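Local coordinates for mandelate racemase/muconate lactonizing protein (Paenibacillus sp., PDB 3V5C) that probably dehydrates galacturonate, as a magnesium-dependent acid-sugar dehydratase of the enolase superfamily, at residues 245-250 against 278-283; 289-294 against 323-328. The protein carries 1 engineered substitution. One frame throughout, in Å; residues are numbered along the deposited sequence.

Interaction 1: 245-250 against 278-283; sequences DLKEWL and RVDVLQ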
loop_
_atom_site.group_PDB
_atom_site.type_symbol
_atom_site.label_atom_id
_atom_site.label_comp_id
_atom_site.label_asym_id
_atom_site.label_seq_id
_atom_site.Cartn_x
_atom_site.Cartn_y
_atom_site.Cartn_z
ATOM N N ASP A 245 2.793 -26.420 -6.911
ATOM C CA ASP A 245 2.121 -26.985 -8.084
ATOM C C ASP A 245 1.944 -25.916 -9.167
ATOM O O ASP A 245 2.370 -26.109 -10.303
ATOM C CB ASP A 245 0.785 -27.630 -7.659
ATOM C CG ASP A 245 -0.019 -28.205 -8.833
ATOM O OD1 ASP A 245 -0.048 -27.579 -9.906
ATOM O OD2 ASP A 245 -0.665 -29.275 -8.671
ATOM N N LEU A 246 1.361 -24.775 -8.801
ATOM C CA LEU A 246 1.130 -23.694 -9.755
ATOM C C LEU A 246 2.428 -23.238 -10.420
ATOM O O LEU A 246 2.482 -23.046 -11.630
ATOM C CB LEU A 246 0.467 -22.509 -9.057
ATOM C CG LEU A 246 0.034 -21.359 -9.971
ATOM C CD1 LEU A 246 -0.861 -21.904 -11.062
ATOM C CD2 LEU A 246 -0.711 -20.328 -9.162
ATOM N N LYS A 247 3.473 -23.062 -9.621
ATOM C CA LYS A 247 4.760 -22.646 -10.161
ATOM C C LYS A 247 5.314 -23.626 -11.187
ATOM O O LYS A 247 5.836 -23.220 -12.224
ATOM C CB LYS A 247 5.756 -22.450 -9.024
ATOM C CG LYS A 247 5.539 -21.172 -8.266
ATOM C CD LYS A 247 5.906 -20.003 -9.128
ATOM C CE LYS A 247 6.397 -18.846 -8.287
ATOM N NZ LYS A 247 7.619 -18.251 -8.897
ATOM N N GLU A 248 5.202 -24.915 -10.890
ATOM C CA GLU A 248 5.686 -25.948 -11.807
ATOM C C GLU A 248 4.871 -25.927 -13.093
ATOM O O GLU A 248 5.412 -26.046 -14.187
ATOM C CB GLU A 248 5.622 -27.314 -11.130
ATOM C CG GLU A 248 5.866 -28.503 -12.031
ATOM C CD GLU A 248 6.002 -29.787 -11.231
ATOM O OE1 GLU A 248 6.440 -29.713 -10.062
ATOM O OE2 GLU A 248 5.662 -30.866 -11.761
ATOM N N TRP A 249 3.560 -25.761 -12.948
ATOM C CA TRP A 249 2.644 -25.681 -14.073
ATOM C C TRP A 249 2.981 -24.468 -14.955
ATOM O O TRP A 249 3.069 -24.588 -16.170
ATOM C CB TRP A 249 1.218 -25.586 -13.528
ATOM C CG TRP A 249 0.110 -25.563 -14.550
ATOM C CD1 TRP A 249 -0.544 -26.637 -15.083
ATOM C CD2 TRP A 249 -0.518 -24.402 -15.093
ATOM N NE1 TRP A 249 -1.521 -26.212 -15.959
ATOM C CE2 TRP A 249 -1.526 -24.842 -15.979
ATOM C CE3 TRP A 249 -0.323 -23.025 -14.922
ATOM C CZ2 TRP A 249 -2.336 -23.960 -16.682
ATOM C CZ3 TRP A 249 -1.125 -22.146 -15.636
ATOM C CH2 TRP A 249 -2.118 -22.619 -16.504
ATOM N N LEU A 250 3.169 -23.304 -14.341
ATOM C CA LEU A 250 3.557 -22.112 -15.081
ATOM C C LEU A 250 4.885 -22.330 -15.809
ATOM O O LEU A 250 5.072 -21.855 -16.928
ATOM C CB LEU A 250 3.690 -20.918 -14.136
ATOM C CG LEU A 250 2.377 -20.317 -13.627
ATOM C CD1 LEU A 250 2.680 -19.310 -12.532
ATOM C CD2 LEU A 250 1.622 -19.659 -14.767
ATOM N N ARG A 278 8.083 -20.486 -3.900
ATOM C CA ARG A 278 6.661 -20.683 -4.183
ATOM C C ARG A 278 5.892 -19.368 -4.350
ATOM O O ARG A 278 4.794 -19.361 -4.932
ATOM C CB ARG A 278 5.994 -21.531 -3.085
ATOM C CG ARG A 278 6.372 -23.027 -3.083
ATOM C CD ARG A 278 7.788 -23.228 -2.578
ATOM N NE ARG A 278 8.057 -24.600 -2.145
ATOM C CZ ARG A 278 8.643 -25.528 -2.896
ATOM N NH1 ARG A 278 8.994 -25.269 -4.152
ATOM N NH2 ARG A 278 8.866 -26.737 -2.391
ATOM N N VAL A 279 6.473 -18.269 -3.858
ATOM C CA VAL A 279 5.830 -16.953 -3.881
ATOM C C VAL A 279 6.917 -15.925 -4.189
ATOM O O VAL A 279 8.031 -16.037 -3.673
ATOM C CB VAL A 279 5.146 -16.626 -2.521
ATOM C CG1 VAL A 279 4.656 -15.185 -2.486
ATOM C CG2 VAL A 279 3.990 -17.607 -2.227
ATOM N N ASP A 280 6.624 -14.959 -5.065
ATOM C CA ASP A 280 7.647 -14.036 -5.563
ATOM C C ASP A 280 7.580 -12.634 -4.971
ATOM O O ASP A 280 8.599 -11.970 -4.834
ATOM C CB ASP A 280 7.522 -13.915 -7.080
ATOM C CG ASP A 280 7.598 -15.258 -7.756
ATOM O OD1 ASP A 280 8.617 -15.961 -7.566
ATOM O OD2 ASP A 280 6.630 -15.630 -8.437
ATOM N N VAL A 281 6.369 -12.187 -4.639
ATOM C CA VAL A 281 6.117 -10.811 -4.253
ATOM C C VAL A 281 5.340 -10.832 -2.949
ATOM O O VAL A 281 4.315 -11.500 -2.849
ATOM C CB VAL A 281 5.237 -10.104 -5.304
ATOM C CG1 VAL A 281 4.919 -8.687 -4.865
ATOM C CG2 VAL A 281 5.919 -10.098 -6.673
ATOM N N LEU A 282 5.849 -10.127 -1.950
ATOM C CA LEU A 282 5.229 -10.115 -0.620
ATOM C C LEU A 282 4.482 -8.812 -0.390
ATOM O O LEU A 282 4.992 -7.727 -0.695
ATOM C CB LEU A 282 6.276 -10.307 0.472
ATOM C CG LEU A 282 6.830 -11.725 0.668
ATOM C CD1 LEU A 282 5.694 -12.724 0.935
ATOM C CD2 LEU A 282 7.675 -12.162 -0.516
ATOM N N GLN A 283 3.293 -8.908 0.190
ATOM C CA GLN A 283 2.382 -7.769 0.182
ATOM C C GLN A 283 1.812 -7.410 1.535
ATOM O O GLN A 283 0.679 -6.951 1.622
ATOM C CB GLN A 283 1.234 -8.037 -0.812
ATOM C CG GLN A 283 1.734 -8.356 -2.225
ATOM C CD GLN A 283 0.586 -8.615 -3.178
ATOM O OE1 GLN A 283 -0.183 -9.555 -2.995
ATOM N NE2 GLN A 283 0.462 -7.771 -4.199
#

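Interaction 2: 289-294 against 323-328; sequences PGFTHW and GHLSAA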
loop_
_atom_site.group_PDB
_atom_site.type_symbol
_atom_site.label_atom_id
_atom_site.label_comp_id
_atom_site.label_asym_id
_atom_site.label_seq_id
_atom_site.Cartn_x
_atom_site.Cartn_y
_atom_site.Cartn_z
ATOM N N PRO A 289 1.781 -4.490 9.087
ATOM C CA PRO A 289 2.638 -4.185 10.237
ATOM C C PRO A 289 3.380 -2.848 10.197
ATOM O O PRO A 289 3.997 -2.498 11.209
ATOM C CB PRO A 289 3.654 -5.320 10.210
ATOM C CG PRO A 289 3.816 -5.608 8.736
ATOM C CD PRO A 289 2.412 -5.480 8.190
ATOM N N GLY A 290 3.338 -2.117 9.087
ATOM C CA GLY A 290 3.911 -0.781 9.103
ATOM C C GLY A 290 5.272 -0.547 8.470
ATOM O O GLY A 290 5.900 -1.448 7.900
ATOM N N PHE A 291 5.695 0.710 8.572
ATOM C CA PHE A 291 6.864 1.244 7.886
ATOM C C PHE A 291 8.179 0.693 8.448
ATOM O O PHE A 291 9.035 0.233 7.690
ATOM C CB PHE A 291 6.850 2.778 8.003
ATOM C CG PHE A 291 7.782 3.481 7.025
ATOM C CD1 PHE A 291 7.312 3.934 5.800
ATOM C CD2 PHE A 291 9.120 3.705 7.348
ATOM C CE1 PHE A 291 8.152 4.576 4.904
ATOM C CE2 PHE A 291 9.974 4.365 6.455
ATOM C CZ PHE A 291 9.484 4.795 5.222
ATOM N N THR A 292 8.346 0.786 9.764
ATOM C CA THR A 292 9.562 0.314 10.427
ATOM C C THR A 292 9.734 -1.191 10.213
ATOM O O THR A 292 10.833 -1.676 9.893
ATOM C CB THR A 292 9.521 0.658 11.928
ATOM O OG1 THR A 292 9.416 2.079 12.055
ATOM C CG2 THR A 292 10.809 0.196 12.607
ATOM N N HIS A 293 8.627 -1.910 10.326
ATOM C CA HIS A 293 8.623 -3.343 10.060
ATOM C C HIS A 293 9.063 -3.607 8.616
ATOM O O HIS A 293 9.881 -4.497 8.327
ATOM C CB HIS A 293 7.224 -3.908 10.301
ATOM C CG HIS A 293 7.138 -5.383 10.093
ATOM N ND1 HIS A 293 7.134 -6.282 11.139
ATOM C CD2 HIS A 293 7.037 -6.120 8.960
ATOM C CE1 HIS A 293 7.041 -7.509 10.659
ATOM N NE2 HIS A 293 6.984 -7.439 9.342
ATOM N N TRP A 294 8.516 -2.823 7.688
ATOM C CA TRP A 294 8.838 -2.986 6.274
ATOM C C TRP A 294 10.299 -2.668 5.946
ATOM O O TRP A 294 10.880 -3.284 5.061
ATOM C CB TRP A 294 7.886 -2.151 5.407
ATOM C CG TRP A 294 6.833 -2.976 4.733
ATOM C CD1 TRP A 294 5.492 -2.932 4.964
ATOM C CD2 TRP A 294 7.046 -3.952 3.710
ATOM N NE1 TRP A 294 4.842 -3.839 4.137
ATOM C CE2 TRP A 294 5.774 -4.472 3.357
ATOM C CE3 TRP A 294 8.185 -4.442 3.052
ATOM C CZ2 TRP A 294 5.614 -5.463 2.391
ATOM C CZ3 TRP A 294 8.019 -5.432 2.072
ATOM C CH2 TRP A 294 6.740 -5.920 1.749
ATOM N N GLY A 323 5.561 5.280 -1.087
ATOM C CA GLY A 323 6.507 5.983 -1.935
ATOM C C GLY A 323 7.845 6.230 -1.242
ATOM O O GLY A 323 8.896 5.971 -1.825
ATOM N N HIS A 324 7.819 6.693 0.001
ATOM C CA HIS A 324 9.064 6.901 0.739
ATOM C C HIS A 324 9.769 5.594 1.103
ATOM O O HIS A 324 10.995 5.521 1.075
ATOM C CB HIS A 324 8.811 7.719 2.010
ATOM C CG HIS A 324 8.561 9.168 1.752
ATOM N ND1 HIS A 324 9.509 10.143 2.001
ATOM C CD2 HIS A 324 7.476 9.808 1.260
ATOM C CE1 HIS A 324 9.008 11.323 1.683
ATOM N NE2 HIS A 324 7.777 11.149 1.230
ATOM N N LEU A 325 8.998 4.557 1.427
ATOM C CA LEU A 325 9.595 3.279 1.808
ATOM C C LEU A 325 10.468 2.737 0.690
ATOM O O LEU A 325 11.474 2.067 0.930
ATOM C CB LEU A 325 8.500 2.254 2.098
ATOM C CG LEU A 325 8.952 0.825 2.401
ATOM C CD1 LEU A 325 9.780 0.796 3.678
ATOM C CD2 LEU A 325 7.740 -0.104 2.524
ATOM N N SER A 326 10.059 3.004 -0.547
ATOM C CA SER A 326 10.765 2.466 -1.699
ATOM C C SER A 326 12.250 2.779 -1.683
ATOM O O SER A 326 13.030 2.004 -2.229
ATOM C CB SER A 326 10.126 2.932 -3.008
ATOM O OG SER A 326 10.463 4.274 -3.265
ATOM N N ALA A 327 12.647 3.894 -1.061
ATOM C CA ALA A 327 14.064 4.254 -1.036
ATOM C C ALA A 327 14.905 3.327 -0.161
ATOM O O ALA A 327 16.134 3.333 -0.268
ATOM C CB ALA A 327 14.258 5.718 -0.608
ATOM N N ALA A 328 14.253 2.540 0.694
ATOM C CA ALA A 328 14.956 1.654 1.629
ATOM C C ALA A 328 14.938 0.178 1.203
ATOM O O ALA A 328 15.484 -0.677 1.908
ATOM C CB ALA A 328 14.359 1.797 3.024
#

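Interaction 1: 245-250 against 278-283
K247 and D280 form the salt bridge that dominates this contact. The ammonium nitrogen sits in the fork of the carboxylate, with NZ of K247 2.8 Å from OD1 of D280 and NZ of K247 likewise 2.8 Å from OD2 of D280. Both oxygens offer their syn lone pairs, so the lysine is gripped symmetrically by a two-pronged bond. OD2 also accepts the backbone N-H of I259, which gives this oxygen two donors and probably steadies the carboxylate. Charge pairing in this partly buried spot is likely to favour the ionised form of both residues.

The two side chains reach each other from opposite directions. With K247 CG anti to its own carbonyl carbon (chi1 -76°), the chain leaves the helix beside the backbone N, then bends at chi2 and again at chi4 to bring NZ onto the carboxylate. Its CE lies 3.2 Å from OD2 of D280.

The setting is the TIM barrel of the enolase fold. Helix 240-253 lies outside the barrel wall and joins strand 231-233 to strand 258-261, while 278-280 leads into the next parallel strand, 281-282. The lysine therefore links a helix to the N-terminal approach of the strand one further round, and on its way it also touches I259.

Beyond the ion pair, the methylenes of K247 cover the backbone of R278: CE of K247 comes to 3.8 Å from the carbonyl O of R278, and CG of K247 to 3.9 Å from that same O. This carbonyl is buried here without a hydrogen-bonding partner. R278 makes a salt bridge through NE to E240, on the helix that carries K247. V279 points away from K247 and packs against L270 and A274 of helix 270-275.

Interaction 2: 289-294 against 323-328
L325 reaches from helix 317-325 into the angle between F291 and W294, and it buries more surface here than any other residue. Its CB starts beside the phenyl ring, with CB of L325 3.7 Å from CE1 of F291. CG is anti to the backbone N (chi1 175°), which carries the branch out toward helix 291-303 and splits the two methyls between the aromatic residues. CD1 lies over the centre of the F291 ring, 4.2 Å above its plane, and is also 3.9 Å from CB of W294. CD2 goes to the tryptophan: CD2 of L325 is 3.5 Å from CB of W294 and 3.7 Å from its CG, meeting the indole obliquely. The two side chains cross at about a right angle. The indole continues away from the leucine, and its NE1 bonds to the carbonyl of Y284.

The phenyl ring also leans on the opposing backbone, where CE1 of F291 is 3.6 Å from N of L325. The carbonyl carbon of H324 lies at the ring's edge. V111, V115 and L100 from helices 111-115 and 92-107 pack on F291 as well, so an alanine here would probably open a gap beneath the CD1 methyl of L325 and leave those residues without their common partner.

G290 occupies the N-cap position with phi 103°, where a side chain would press on the preceding carbonyl O. E96 accepts the N-H groups of F291 and T292 at the start of the helix.

Helix 291-303 joins the parallel strands 281-282 and 307-308 in a beta-alpha-beta crossover, and helix 317-325 follows the second of them; aliphatic-aromatic packing thus joins successive helices of the enolase-type TIM barrel.

In the fold
Following the chain from the N terminus, helix 240-253 comes first, and interaction 1 closes when the chain, after strand 258-261 and helix 270-275, arrives at 278-283. Interaction 2 opens only after that, at 289-294, and closes at 323-328 once the rest of helix 291-303, strand 307-308 and most of helix 317-325 have been passed. The two loops are thus in series, neither nested nor crossed, and their centres lie about 24 Å apart. They meet where the barrel strand gives way to its helix: the carbonyl O of L282 lies 3.5 Å from CH2 of W294. Interaction 1 ties a helix to the strand after next, and interaction 2 ties two successive helices, both within the same barrel.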